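Local structure of mandelate racemase/muconate lactonizing enzyme-like protein (Rubrobacter xylanophilus DSM 9941, 3CYJ) at residues V39-G50 with V105-L116; P126-V134 with E337-P345. The protein belongs to the mandelate racemase/muconate lactonizing enzyme group of the enolase superfamily and holds a sodium ion in its barrel domain. One frame throughout, in Å; residues are numbered along the deposited sequence.

Interaction 1 (Val39-Gly50 with Val105-Leu116) lies in the N-terminal capping domain and packs a helix on a beta hairpin; interaction 2 (Pro126-Val134 with Glu337-Pro345) joins two distant stretches of chain at the barrel domain through an antiparallel strand pair. The centres of interactions 1 and 2 are about 22 Å apart, and the two share no secondary-structure element. Interaction 1 is the larger (701 against 518 Å²) and the more buried, 12 of its 18 touching residues being buried against 5 of 11; it rests on glycine-to-helix packing and aliphatic contacts, with one backbone-to-carboxylate hydrogen bond. Interaction 2 relies on three backbone hydrogen bonds and carries its charged pair, Glu131 and Arg342, on its outer side.

Interaction 1 of 2, residues V39-G50 with V105-L116; sequences VEAHGGGRKGLG and VDIALWDLKARL
Gly48 and Gly50 lie directly on the backbone of helix 105-116: the CA atoms of Gly48 and Leu112 are 3.8 Å apart, and those of Gly50 and Ala108 3.9 Å. Neither glycine has a side chain to hold the surfaces apart, which accounts for the 5.4 Å approach of the axes of strand 46-50 and the helix. Here Ala108 CB sits against Gly50 N, while the CG2 branch of Ile107 covers Gly50 CA. Asp111 pins the middle of this strand. With its CG anti to the backbone N (chi1 -164°), the carboxylate reaches the strand backbone, and OD2 accepts Leu49 N at 2.7 Å through its anti lone pair; at 173° the bond is nearly straight. Arg115 forms a salt bridge with the same carboxylate, which lies in plane at the edge of its guanidinium, NE making weak hydrogen bonds to both oxygens. Leu350 N donates to OD1, so strand, helix and a distant loop converge on one acidic group. The hairpin, closed by a type I' turn from Gly43 to Arg46, belongs to the antiparallel sheet of the N-terminal domain, an alpha+beta cap characteristic of the enolase superfamily. The axis of its other strand, 39-43, comes no nearer than 7.6 Å to that of the helix segment, and side chains fill the interval: Ala41 CB meets Leu109 CD2 at 4.0 Å, and the CG1 branch of Val39 faces Ala108 CB. Leu112 spans both strands, placing CD1 3.6 Å from Arg46 O and CD2 near Ala41 CB. Toward the turn the contact becomes more exposed. Leu116 CD2 rests against Gly44 O, and Arg46, bent at chi2 (-75°), runs past Leu116 in the opposite direction with CG against CD2. Beyond, Arg46 NE is 3.7 Å from Arg115 O, too long for a hydrogen bond.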
loop_
_atom_site.group_PDB
_atom_site.type_symbol
_atom_site.label_atom_id
_atom_site.label_comp_id
_atom_site.label_asym_id
_atom_site.label_seq_id
_atom_site.Cartn_x
_atom_site.Cartn_y
_atom_site.Cartn_z
ATOM N N VAL A 39 27.533 -2.632 -37.118
ATOM C CA VAL A 39 27.618 -1.254 -37.551
ATOM C C VAL A 39 29.077 -0.798 -37.512
ATOM O O VAL A 39 29.821 -1.092 -36.534
ATOM C CB VAL A 39 26.706 -0.325 -36.670
ATOM C CG1 VAL A 39 26.824 1.163 -37.049
ATOM C CG2 VAL A 39 25.242 -0.804 -36.732
ATOM N N GLU A 40 29.501 -0.126 -38.583
ATOM C CA GLU A 40 30.803 0.525 -38.537
ATOM C C GLU A 40 30.651 1.992 -38.722
ATOM O O GLU A 40 30.003 2.463 -39.707
ATOM C CB GLU A 40 31.804 -0.057 -39.532
ATOM C CG GLU A 40 32.011 -1.560 -39.318
ATOM C CD GLU A 40 33.197 -2.082 -40.134
ATOM O OE1 GLU A 40 33.595 -1.331 -41.052
ATOM O OE2 GLU A 40 33.729 -3.203 -39.863
ATOM N N ALA A 41 31.234 2.708 -37.752
ATOM C CA ALA A 41 31.213 4.161 -37.757
ATOM C C ALA A 41 32.580 4.714 -38.119
ATOM O O ALA A 41 33.587 4.419 -37.444
ATOM C CB ALA A 41 30.767 4.714 -36.425
ATOM N N HIS A 42 32.587 5.519 -39.182
ATOM C CA HIS A 42 33.796 6.096 -39.762
ATOM C C HIS A 42 33.799 7.539 -39.421
ATOM O O HIS A 42 32.790 8.220 -39.678
ATOM C CB HIS A 42 33.748 5.981 -41.286
ATOM C CG HIS A 42 33.941 4.588 -41.776
ATOM N ND1 HIS A 42 32.901 3.688 -41.874
ATOM C CD2 HIS A 42 35.057 3.917 -42.145
ATOM C CE1 HIS A 42 33.365 2.520 -42.298
ATOM N NE2 HIS A 42 34.671 2.630 -42.468
ATOM N N GLY A 43 34.903 8.018 -38.835
ATOM C CA GLY A 43 35.006 9.445 -38.564
ATOM C C GLY A 43 36.365 9.829 -38.047
ATOM O O GLY A 43 37.082 8.983 -37.528
ATOM N N GLY A 44 36.738 11.100 -38.236
ATOM C CA GLY A 44 38.028 11.661 -37.803
ATOM C C GLY A 44 39.273 10.833 -38.125
ATOM O O GLY A 44 40.261 10.927 -37.386
ATOM N N GLY A 45 39.233 10.041 -39.209
ATOM C CA GLY A 45 40.357 9.167 -39.579
ATOM C C GLY A 45 40.375 7.783 -38.930
ATOM O O GLY A 45 41.224 6.933 -39.255
ATOM N N ARG A 46 39.430 7.542 -38.017
ATOM C CA ARG A 46 39.303 6.225 -37.382
ATOM C C ARG A 46 37.974 5.500 -37.737
ATOM O O ARG A 46 37.102 6.048 -38.440
ATOM C CB ARG A 46 39.506 6.346 -35.854
ATOM C CG ARG A 46 40.827 7.035 -35.443
ATOM C CD ARG A 46 42.001 6.081 -35.655
ATOM N NE ARG A 46 43.132 6.287 -34.735
ATOM C CZ ARG A 46 44.191 5.468 -34.662
ATOM N NH1 ARG A 46 44.277 4.395 -35.461
ATOM N NH2 ARG A 46 45.153 5.705 -33.778
ATOM N N LYS A 47 37.839 4.270 -37.237
ATOM C CA LYS A 47 36.611 3.486 -37.402
ATOM C C LYS A 47 36.158 2.674 -36.165
ATOM O O LYS A 47 36.882 1.861 -35.612
ATOM C CB LYS A 47 36.689 2.634 -38.653
ATOM C CG LYS A 47 36.021 1.266 -38.562
ATOM C CD LYS A 47 35.994 0.578 -39.934
ATOM C CE LYS A 47 37.208 -0.356 -40.189
ATOM N NZ LYS A 47 37.326 -1.505 -39.208
ATOM N N GLY A 48 34.949 2.921 -35.705
ATOM C CA GLY A 48 34.431 2.163 -34.573
ATOM C C GLY A 48 33.500 1.055 -35.043
ATOM O O GLY A 48 32.805 1.151 -36.090
ATOM N N LEU A 49 33.475 -0.017 -34.292
ATOM C CA LEU A 49 32.414 -0.955 -34.552
ATOM C C LEU A 49 31.575 -1.339 -33.308
ATOM O O LEU A 49 32.056 -1.322 -32.162
ATOM C CB LEU A 49 32.921 -2.131 -35.392
ATOM C CG LEU A 49 33.220 -3.464 -34.750
ATOM C CD1 LEU A 49 34.543 -4.047 -35.429
ATOM C CD2 LEU A 49 33.303 -3.226 -33.253
ATOM N N GLY A 50 30.296 -1.611 -33.574
ATOM C CA GLY A 50 29.335 -2.071 -32.586
ATOM C C GLY A 50 28.460 -3.109 -33.257
ATOM O O GLY A 50 28.368 -3.119 -34.499
ATOM N N VAL A 105 24.469 0.916 -32.891
ATOM C CA VAL A 105 25.016 2.198 -33.292
ATOM C C VAL A 105 25.770 2.923 -32.140
ATOM O O VAL A 105 26.859 3.451 -32.333
ATOM C CB VAL A 105 23.945 3.105 -33.843
ATOM C CG1 VAL A 105 24.541 4.466 -34.174
ATOM C CG2 VAL A 105 23.353 2.521 -35.103
ATOM N N ASP A 106 25.197 2.901 -30.938
ATOM C CA ASP A 106 25.822 3.511 -29.784
ATOM C C ASP A 106 27.192 2.883 -29.421
ATOM O O ASP A 106 28.097 3.569 -28.994
ATOM C CB ASP A 106 24.875 3.420 -28.592
ATOM C CG ASP A 106 25.452 4.089 -27.337
ATOM O OD1 ASP A 106 25.361 5.341 -27.195
ATOM O OD2 ASP A 106 25.959 3.346 -26.479
ATOM N N ILE A 107 27.298 1.568 -29.548
ATOM C CA ILE A 107 28.502 0.859 -29.228
ATOM C C ILE A 107 29.567 1.204 -30.259
ATOM O O ILE A 107 30.731 1.381 -29.916
ATOM C CB ILE A 107 28.249 -0.660 -29.246
ATOM C CG1 ILE A 107 27.246 -1.054 -28.142
ATOM C CG2 ILE A 107 29.538 -1.441 -29.119
ATOM C CD1 ILE A 107 26.692 -2.421 -28.335
ATOM N N ALA A 108 29.148 1.329 -31.517
ATOM C CA ALA A 108 30.044 1.738 -32.584
ATOM C C ALA A 108 30.564 3.163 -32.361
ATOM O O ALA A 108 31.746 3.425 -32.534
ATOM C CB ALA A 108 29.334 1.589 -33.986
ATOM N N LEU A 109 29.678 4.089 -32.001
ATOM C CA LEU A 109 30.073 5.442 -31.681
ATOM C C LEU A 109 31.050 5.582 -30.480
ATOM O O LEU A 109 31.923 6.464 -30.480
ATOM C CB LEU A 109 28.852 6.302 -31.432
ATOM C CG LEU A 109 27.895 6.411 -32.638
ATOM C CD1 LEU A 109 26.751 7.378 -32.339
ATOM C CD2 LEU A 109 28.650 6.856 -33.855
ATOM N N TRP A 110 30.885 4.736 -29.474
ATOM C CA TRP A 110 31.757 4.742 -28.321
ATOM C C TRP A 110 33.095 4.099 -28.682
ATOM O O TRP A 110 34.147 4.614 -28.290
ATOM C CB TRP A 110 31.135 4.005 -27.131
ATOM C CG TRP A 110 30.299 4.878 -26.228
ATOM C CD1 TRP A 110 28.895 4.915 -26.141
ATOM C CD2 TRP A 110 30.782 5.815 -25.245
ATOM N NE1 TRP A 110 28.519 5.843 -25.202
ATOM C CE2 TRP A 110 29.645 6.411 -24.636
ATOM C CE3 TRP A 110 32.062 6.240 -24.851
ATOM C CZ2 TRP A 110 29.762 7.390 -23.630
ATOM C CZ3 TRP A 110 32.182 7.228 -23.853
ATOM C CH2 TRP A 110 31.044 7.780 -23.240
ATOM N N ASP A 111 33.037 2.973 -29.407
ATOM C CA ASP A 111 34.253 2.382 -30.000
ATOM C C ASP A 111 35.018 3.454 -30.792
ATOM O O ASP A 111 36.214 3.687 -30.590
ATOM C CB ASP A 111 33.935 1.201 -30.893
ATOM C CG ASP A 111 35.193 0.325 -31.200
ATOM O OD1 ASP A 111 36.095 0.185 -30.324
ATOM O OD2 ASP A 111 35.292 -0.243 -32.304
ATOM N N LEU A 112 34.320 4.129 -31.687
ATOM C CA LEU A 112 34.929 5.227 -32.412
ATOM C C LEU A 112 35.522 6.297 -31.479
ATOM O O LEU A 112 36.636 6.728 -31.696
ATOM C CB LEU A 112 33.935 5.845 -33.414
ATOM C CG LEU A 112 34.479 7.006 -34.252
ATOM C CD1 LEU A 112 35.633 6.482 -35.185
ATOM C CD2 LEU A 112 33.327 7.807 -35.014
ATOM N N LYS A 113 34.773 6.771 -30.481
ATOM C CA LYS A 113 35.330 7.770 -29.581
ATOM C C LYS A 113 36.629 7.240 -28.913
ATOM O O LYS A 113 37.610 7.936 -28.860
ATOM C CB LYS A 113 34.321 8.252 -28.532
ATOM C CG LYS A 113 34.875 9.354 -27.567
ATOM C CD LYS A 113 34.130 9.435 -26.210
ATOM C CE LYS A 113 34.395 10.771 -25.453
ATOM N NZ LYS A 113 34.072 10.720 -23.959
ATOM N N ALA A 114 36.620 6.007 -28.439
ATOM C CA ALA A 114 37.741 5.465 -27.698
ATOM C C ALA A 114 39.024 5.425 -28.575
ATOM O O ALA A 114 40.109 5.860 -28.136
ATOM C CB ALA A 114 37.385 4.071 -27.162
ATOM N N ARG A 115 38.857 4.901 -29.796
ATOM C CA ARG A 115 39.852 4.901 -30.889
ATOM C C ARG A 115 40.408 6.279 -31.262
ATOM O O ARG A 115 41.622 6.418 -31.366
ATOM C CB ARG A 115 39.335 4.149 -32.128
ATOM C CG ARG A 115 39.345 2.659 -31.884
ATOM C CD ARG A 115 38.531 1.862 -32.881
ATOM N NE ARG A 115 38.493 0.426 -32.550
ATOM C CZ ARG A 115 39.497 -0.441 -32.749
ATOM N NH1 ARG A 115 40.658 -0.023 -33.229
ATOM N NH2 ARG A 115 39.362 -1.726 -32.446
ATOM N N LEU A 116 39.549 7.291 -31.390
ATOM C CA LEU A 116 40.007 8.670 -31.627
ATOM C C LEU A 116 40.862 9.184 -30.484
ATOM O O LEU A 116 41.717 10.064 -30.671
ATOM C CB LEU A 116 38.839 9.653 -31.829
ATOM C CG LEU A 116 38.013 9.559 -33.114
ATOM C CD1 LEU A 116 36.749 10.440 -32.966
ATOM C CD2 LEU A 116 38.878 9.917 -34.362
#

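Interaction 2 of 2, residues P126-V134 with E337-P345; sequences PRFHAEVPV and EGGSLRPDP
Val132 and Leu341 form an antiparallel hydrogen-bonded pair, with Val132 N to Leu341 O at 2.9 Å and Leu341 N to Val132 O at 2.8 Å, while Pro133 and Ser340 make the adjoining non-hydrogen-bonded pair and Val134 N extends the pairing to Gly339 O at 2.8 Å. On the face of Val132 and Leu341, the CG1 branch of Val134 meets Leu341 CG at 3.6 Å, the two side chains crossing at about a right angle. The face of Pro133 and Ser340 is more polar: Glu131 CD lies against Ser340 CB. From there the Glu131 carboxylate stacks over one face of the Arg342 guanidinium, their planes 25° apart. Glu131 OE1 is 3.2 Å from Arg342 NH2, yet no N-H points at it, so this salt bridge rests on charge alone. A bend at chi3 (-61°) turns the arginine back across Glu131. Near Pro343, Arg127 NE donates to His129 O, holding its guanidinium beside the proline ring. Strand 132-137 belongs to the TIM-like (beta/alpha)7-beta barrel of the enolase superfamily, between and parallel to 162-166 and 313-319, and strand 340-341 joins it antiparallel; Val132 and Val134 also touch Leu316, Leu341 packs on Ala304 of helix 300-306, and Pro343 reaches both that helix and helix 121-124.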
loop_
_atom_site.group_PDB
_atom_site.type_symbol
_atom_site.label_atom_id
_atom_site.label_comp_id
_atom_site.label_asym_id
_atom_site.label_seq_id
_atom_site.Cartn_x
_atom_site.Cartn_y
_atom_site.Cartn_z
ATOM N N PRO A 126 33.912 5.740 -17.496
ATOM C CA PRO A 126 34.201 5.777 -16.066
ATOM C C PRO A 126 34.572 4.366 -15.641
ATOM O O PRO A 126 33.844 3.430 -15.925
ATOM C CB PRO A 126 32.851 6.157 -15.450
ATOM C CG PRO A 126 32.216 6.998 -16.502
ATOM C CD PRO A 126 32.556 6.244 -17.786
ATOM N N ARG A 127 35.704 4.169 -15.004
ATOM C CA ARG A 127 36.124 2.805 -14.818
ATOM C C ARG A 127 36.251 2.451 -13.336
ATOM O O ARG A 127 36.996 3.092 -12.590
ATOM C CB ARG A 127 37.423 2.551 -15.610
ATOM C CG ARG A 127 37.881 1.092 -15.582
ATOM C CD ARG A 127 38.973 0.807 -16.601
ATOM N NE ARG A 127 39.192 -0.632 -16.664
ATOM C CZ ARG A 127 40.072 -1.216 -17.484
ATOM N NH1 ARG A 127 40.831 -0.448 -18.269
ATOM N NH2 ARG A 127 40.213 -2.549 -17.495
ATOM N N PHE A 128 35.524 1.404 -12.939
ATOM C CA PHE A 128 35.527 0.869 -11.576
ATOM C C PHE A 128 36.363 -0.395 -11.514
ATOM O O PHE A 128 36.946 -0.665 -10.472
ATOM C CB PHE A 128 34.097 0.477 -11.116
ATOM C CG PHE A 128 33.205 1.656 -10.736
ATOM C CD1 PHE A 128 33.268 2.231 -9.456
ATOM C CD2 PHE A 128 32.315 2.166 -11.641
ATOM C CE1 PHE A 128 32.453 3.307 -9.107
ATOM C CE2 PHE A 128 31.473 3.258 -11.319
ATOM C CZ PHE A 128 31.546 3.828 -10.053
ATOM N N HIS A 129 36.387 -1.199 -12.580
ATOM C CA HIS A 129 36.993 -2.521 -12.527
ATOM C C HIS A 129 38.092 -2.702 -13.562
ATOM O O HIS A 129 37.952 -2.243 -14.738
ATOM C CB HIS A 129 35.962 -3.644 -12.746
ATOM C CG HIS A 129 34.684 -3.470 -11.972
ATOM N ND1 HIS A 129 34.632 -3.495 -10.586
ATOM C CD2 HIS A 129 33.416 -3.237 -12.397
ATOM C CE1 HIS A 129 33.385 -3.303 -10.200
ATOM N NE2 HIS A 129 32.630 -3.127 -11.279
ATOM N N ALA A 130 39.165 -3.403 -13.145
ATOM C CA ALA A 130 40.292 -3.733 -14.044
ATOM C C ALA A 130 39.965 -4.928 -14.940
ATOM O O ALA A 130 40.169 -4.890 -16.132
ATOM C CB ALA A 130 41.543 -4.032 -13.216
ATOM N N GLU A 131 39.479 -6.013 -14.348
ATOM C CA GLU A 131 38.816 -7.044 -15.113
ATOM C C GLU A 131 37.427 -7.352 -14.521
ATOM O O GLU A 131 37.059 -6.813 -13.478
ATOM C CB GLU A 131 39.666 -8.306 -15.184
ATOM C CG GLU A 131 40.137 -8.806 -13.840
ATOM C CD GLU A 131 40.828 -10.156 -13.976
ATOM O OE1 GLU A 131 41.287 -10.488 -15.091
ATOM O OE2 GLU A 131 40.891 -10.902 -12.976
ATOM N N VAL A 132 36.674 -8.247 -15.179
ATOM C CA VAL A 132 35.299 -8.545 -14.764
ATOM C C VAL A 132 35.046 -10.033 -14.752
ATOM O O VAL A 132 35.433 -10.745 -15.701
ATOM C CB VAL A 132 34.256 -7.856 -15.697
ATOM C CG1 VAL A 132 34.312 -6.386 -15.530
ATOM C CG2 VAL A 132 34.478 -8.217 -17.171
ATOM N N PRO A 133 34.401 -10.529 -13.686
ATOM C CA PRO A 133 34.155 -11.953 -13.580
ATOM C C PRO A 133 33.027 -12.429 -14.498
ATOM O O PRO A 133 32.069 -11.660 -14.817
ATOM C CB PRO A 133 33.824 -12.134 -12.112
ATOM C CG PRO A 133 33.383 -10.789 -11.620
ATOM C CD PRO A 133 33.997 -9.778 -12.481
ATOM N N VAL A 134 33.168 -13.655 -14.993
ATOM C CA VAL A 134 32.200 -14.217 -15.918
ATOM C C VAL A 134 31.566 -15.484 -15.377
ATOM O O VAL A 134 32.076 -16.118 -14.416
ATOM C CB VAL A 134 32.799 -14.509 -17.337
ATOM C CG1 VAL A 134 33.581 -13.341 -17.838
ATOM C CG2 VAL A 134 33.662 -15.798 -17.361
ATOM N N GLU A 337 39.667 -17.788 -19.342
ATOM C CA GLU A 337 40.495 -18.640 -18.475
ATOM C C GLU A 337 40.663 -18.076 -17.044
ATOM O O GLU A 337 41.112 -16.963 -16.851
ATOM C CB GLU A 337 41.874 -18.824 -19.171
ATOM C CG GLU A 337 43.010 -19.297 -18.301
ATOM C CD GLU A 337 42.951 -20.803 -18.032
ATOM O OE1 GLU A 337 42.238 -21.521 -18.801
ATOM O OE2 GLU A 337 43.606 -21.266 -17.050
ATOM N N GLY A 338 40.308 -18.853 -16.039
ATOM C CA GLY A 338 40.515 -18.432 -14.653
ATOM C C GLY A 338 39.360 -17.570 -14.113
ATOM O O GLY A 338 39.416 -17.111 -12.968
ATOM N N GLY A 339 38.361 -17.283 -14.956
ATOM C CA GLY A 339 37.072 -16.803 -14.477
ATOM C C GLY A 339 36.722 -15.371 -14.791
ATOM O O GLY A 339 35.621 -14.905 -14.459
ATOM N N SER A 340 37.669 -14.647 -15.390
ATOM C CA SER A 340 37.457 -13.241 -15.673
ATOM C C SER A 340 37.816 -12.875 -17.115
ATOM O O SER A 340 38.538 -13.606 -17.791
ATOM C CB SER A 340 38.247 -12.370 -14.709
ATOM O OG SER A 340 37.597 -12.377 -13.468
ATOM N N LEU A 341 37.292 -11.737 -17.565
ATOM C CA LEU A 341 37.743 -11.107 -18.783
ATOM C C LEU A 341 38.441 -9.798 -18.465
ATOM O O LEU A 341 37.878 -8.965 -17.772
ATOM C CB LEU A 341 36.552 -10.826 -19.719
ATOM C CG LEU A 341 35.825 -12.037 -20.276
ATOM C CD1 LEU A 341 34.659 -11.597 -21.220
ATOM C CD2 LEU A 341 36.787 -12.979 -21.013
ATOM N N ARG A 342 39.647 -9.608 -18.990
ATOM C CA ARG A 342 40.368 -8.359 -18.835
ATOM C C ARG A 342 40.517 -7.649 -20.162
ATOM O O ARG A 342 41.076 -8.204 -21.104
ATOM C CB ARG A 342 41.773 -8.619 -18.248
ATOM C CG ARG A 342 42.576 -7.360 -17.895
ATOM C CD ARG A 342 44.010 -7.738 -17.477
ATOM N NE ARG A 342 44.020 -8.607 -16.295
ATOM C CZ ARG A 342 43.946 -8.168 -15.024
ATOM N NH1 ARG A 342 43.872 -6.862 -14.756
ATOM N NH2 ARG A 342 43.949 -9.036 -14.017
ATOM N N PRO A 343 40.026 -6.416 -20.256
ATOM C CA PRO A 343 40.351 -5.688 -21.468
ATOM C C PRO A 343 41.860 -5.661 -21.746
ATOM O O PRO A 343 42.703 -5.617 -20.797
ATOM C CB PRO A 343 39.824 -4.280 -21.176
ATOM C CG PRO A 343 38.625 -4.559 -20.372
ATOM C CD PRO A 343 39.042 -5.692 -19.442
ATOM N N ASP A 344 42.201 -5.685 -23.038
ATOM C CA ASP A 344 43.607 -5.653 -23.451
ATOM C C ASP A 344 44.055 -4.198 -23.400
ATOM O O ASP A 344 43.541 -3.395 -24.166
ATOM C CB ASP A 344 43.749 -6.201 -24.876
ATOM C CG ASP A 344 45.190 -6.622 -25.217
ATOM O OD1 ASP A 344 46.140 -5.816 -24.943
ATOM O OD2 ASP A 344 45.342 -7.752 -25.753
ATOM N N PRO A 345 45.007 -3.852 -22.493
ATOM C CA PRO A 345 45.484 -2.457 -22.419
ATOM C C PRO A 345 46.295 -2.065 -23.667
ATOM O O PRO A 345 46.490 -0.880 -23.930
ATOM C CB PRO A 345 46.362 -2.427 -21.155
ATOM C CG PRO A 345 46.797 -3.856 -20.922
ATOM C CD PRO A 345 45.734 -4.764 -21.583
#